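Local coordinates for protein GIL01 gp7 (Bacillus phage pGIL01, PDB 6N7O) that probably binds and inhibits the host LexA repressor, a small phage protein that modulates the bacterial SOS regulator, at residues Y26-D29 with R30-V34. Sequence-based numbering, arbitrary orientation.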
ATOM      1  N   TYR A  26      -9.232  -1.530  -2.925  1.00 19.08           N
ATOM      2  CA  TYR A  26      -9.067  -0.670  -1.757  1.00 18.12           C
ATOM      3  C   TYR A  26      -7.594  -0.376  -1.485  1.00 17.65           C
ATOM      4  O   TYR A  26      -7.231   0.769  -1.195  1.00 18.53           O
ATOM      5  CB  TYR A  26      -9.703  -1.295  -0.517  1.00 19.68           C
ATOM      6  CG  TYR A  26      -9.620  -0.365   0.676  1.00 21.66           C
ATOM      7  CD1 TYR A  26     -10.337   0.819   0.693  1.00 23.54           C
ATOM      8  CD2 TYR A  26      -8.812  -0.658   1.766  1.00 25.97           C
ATOM      9  CE1 TYR A  26     -10.268   1.689   1.767  1.00 24.29           C
ATOM     10  CE2 TYR A  26      -8.734   0.205   2.853  1.00 21.01           C
ATOM     11  CZ  TYR A  26      -9.469   1.380   2.848  1.00 29.35           C
ATOM     12  OH  TYR A  26      -9.419   2.255   3.917  1.00 29.05           O
ATOM     13  N   VAL A  27      -6.741  -1.407  -1.528  1.00 14.50           N
ATOM     14  CA  VAL A  27      -5.308  -1.190  -1.313  1.00 13.47           C
ATOM     15  C   VAL A  27      -4.774  -0.190  -2.330  1.00 17.16           C
ATOM     16  O   VAL A  27      -4.033   0.738  -1.991  1.00 17.47           O
ATOM     17  CB  VAL A  27      -4.532  -2.521  -1.377  1.00 15.85           C
ATOM     18  CG1 VAL A  27      -3.028  -2.296  -1.357  1.00 15.68           C
ATOM     19  CG2 VAL A  27      -4.939  -3.439  -0.215  1.00 16.53           C
ATOM     20  N   ILE A  28      -5.150  -0.363  -3.594  1.00 15.48           N
ATOM     21  CA  ILE A  28      -4.683   0.553  -4.632  1.00 16.17           C
ATOM     22  C   ILE A  28      -5.171   1.970  -4.351  1.00 21.46           C
ATOM     23  O   ILE A  28      -4.401   2.933  -4.431  1.00 19.58           O
ATOM     24  CB  ILE A  28      -5.150   0.061  -6.009  1.00 16.55           C
ATOM     25  CG1 ILE A  28      -4.374  -1.204  -6.402  1.00 17.41           C
ATOM     26  CG2 ILE A  28      -5.035   1.184  -7.050  1.00 15.22           C
ATOM     27  CD1 ILE A  28      -4.912  -1.877  -7.656  1.00 20.73           C
ATOM     28  N   ASP A  29      -6.460   2.118  -4.026  1.00 16.60           N
ATOM     29  CA  ASP A  29      -6.994   3.442  -3.711  1.00 17.83           C
ATOM     30  C   ASP A  29      -6.197   4.096  -2.589  1.00 19.14           C
ATOM     31  O   ASP A  29      -5.842   5.274  -2.675  1.00 17.79           O
ATOM     32  CB  ASP A  29      -8.468   3.358  -3.315  1.00 17.04           C
ATOM     33  CG  ASP A  29      -9.398   3.179  -4.508  1.00 44.00           C
ATOM     34  OD1 ASP A  29      -8.943   3.277  -5.668  1.00 33.74           O
ATOM     35  OD2 ASP A  29     -10.605   2.945  -4.279  1.00 34.80           O
ATOM     36  N   ARG A  30      -5.907   3.343  -1.526  1.00 18.20           N
ATOM     37  CA  ARG A  30      -5.218   3.936  -0.378  1.00 19.23           C
ATOM     38  C   ARG A  30      -3.786   4.328  -0.726  1.00 16.33           C
ATOM     39  O   ARG A  30      -3.297   5.381  -0.284  1.00 19.44           O
ATOM     40  CB  ARG A  30      -5.229   2.974   0.808  1.00 18.41           C
ATOM     41  CG  ARG A  30      -6.617   2.739   1.375  1.00 20.33           C
ATOM     42  CD  ARG A  30      -7.103   3.907   2.227  1.00 18.13           C
ATOM     43  NE  ARG A  30      -6.368   3.995   3.492  1.00 18.85           N
ATOM     44  CZ  ARG A  30      -5.504   4.964   3.779  1.00 21.40           C
ATOM     45  NH1 ARG A  30      -5.269   5.919   2.891  1.00 24.34           N
ATOM     46  NH2 ARG A  30      -4.872   4.984   4.949  1.00 21.43           N
ATOM     47  N   LEU A  31      -3.085   3.484  -1.489  1.00 17.50           N
ATOM     48  CA  LEU A  31      -1.710   3.801  -1.856  1.00 18.05           C
ATOM     49  C   LEU A  31      -1.662   5.006  -2.791  1.00 21.74           C
ATOM     50  O   LEU A  31      -0.726   5.810  -2.726  1.00 17.00           O
ATOM     51  CB  LEU A  31      -1.039   2.588  -2.498  1.00 17.14           C
ATOM     52  CG  LEU A  31      -0.804   1.395  -1.563  1.00 19.16           C
ATOM     53  CD1 LEU A  31      -0.249   0.216  -2.315  1.00 21.45           C
ATOM     54  CD2 LEU A  31       0.147   1.808  -0.439  1.00 19.96           C
ATOM     55  N   MET A  32      -2.657   5.160  -3.664  0.63 23.59           N
ATOM     56  CA  MET A  32      -2.698   6.368  -4.474  0.63 23.03           C
ATOM     57  C   MET A  32      -2.933   7.598  -3.614  0.63 24.09           C
ATOM     58  O   MET A  32      -2.413   8.676  -3.920  0.63 24.80           O
ATOM     59  CB  MET A  32      -3.768   6.240  -5.552  0.63 23.02           C
ATOM     60  CG  MET A  32      -3.395   5.210  -6.595  0.63 19.49           C
ATOM     61  SD  MET A  32      -4.545   5.199  -7.967  0.63 26.38           S
ATOM     62  CE  MET A  32      -4.411   6.900  -8.509  0.63 31.07           C
ATOM     63  N   GLN A  33      -3.685   7.454  -2.519  1.00 20.67           N
ATOM     64  CA  GLN A  33      -3.803   8.555  -1.575  1.00 17.42           C
ATOM     65  C   GLN A  33      -2.477   8.826  -0.879  1.00 21.19           C
ATOM     66  O   GLN A  33      -2.096   9.983  -0.685  1.00 26.78           O
ATOM     67  CB  GLN A  33      -4.885   8.258  -0.546  1.00 27.19           C
ATOM     68  CG  GLN A  33      -6.286   8.179  -1.128  1.00 26.57           C
ATOM     69  CD  GLN A  33      -7.334   7.862  -0.068  1.00 37.82           C
ATOM     70  OE1 GLN A  33      -7.134   7.002   0.791  1.00 30.72           O
ATOM     71  NE2 GLN A  33      -8.454   8.570  -0.118  1.00 39.92           N
ATOM     72  N   VAL A  34      -1.760   7.767  -0.502  1.00 21.83           N
ATOM     73  CA  VAL A  34      -0.494   7.943   0.206  1.00 22.80           C
ATOM     74  C   VAL A  34       0.516   8.673  -0.669  1.00 24.59           C
ATOM     75  O   VAL A  34       1.266   9.541  -0.193  1.00 26.19           O
ATOM     76  CB  VAL A  34       0.040   6.576   0.664  1.00 17.62           C
ATOM     77  CG1 VAL A  34       1.480   6.709   1.148  1.00 20.38           C
ATOM     78  CG2 VAL A  34      -0.860   5.998   1.748  1.00 22.40           C
TER
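Y26 and R30 meet one turn apart on the side of helix 24-34 that meets helix 2-16, an i to i+4 side-chain contact in the second helix of a small helix-strand-helix chain that pairs with another copy of itself. R30 CG sits over one face of the Y26 ring as a CH-pi contact, 3.7 Å from the ring centroid and shifted toward the rim. The tyrosine ring is brought alongside the arginine because its CG lies anti to the backbone N (chi1 -176°). R30 then bends at chi2 and chi3, which lays CD against the phenol end of the ring, 3.3 Å from Y26 OH, while the guanidinium plane stands 61° from the ring. Both polar ends converge on E13 of helix 2-16: Y26 OH by a hydrogen bond, R30 NE by a salt bridge, tying the two helices together. On another side of the helix, V27 CG1 lies 3.9 Å from L31 CD1; this apolar pair faces the second subunit, where V27 packs on L14 and L31 on I11 of that chain. R30 N to Y26 O and L31 N to V27 O continue the alpha-helical ladder. Finally, R30 NH1 reaches forward to Q33 OE1 at 3.0 Å, the acceptor tilted 23° out of the guanidinium plane.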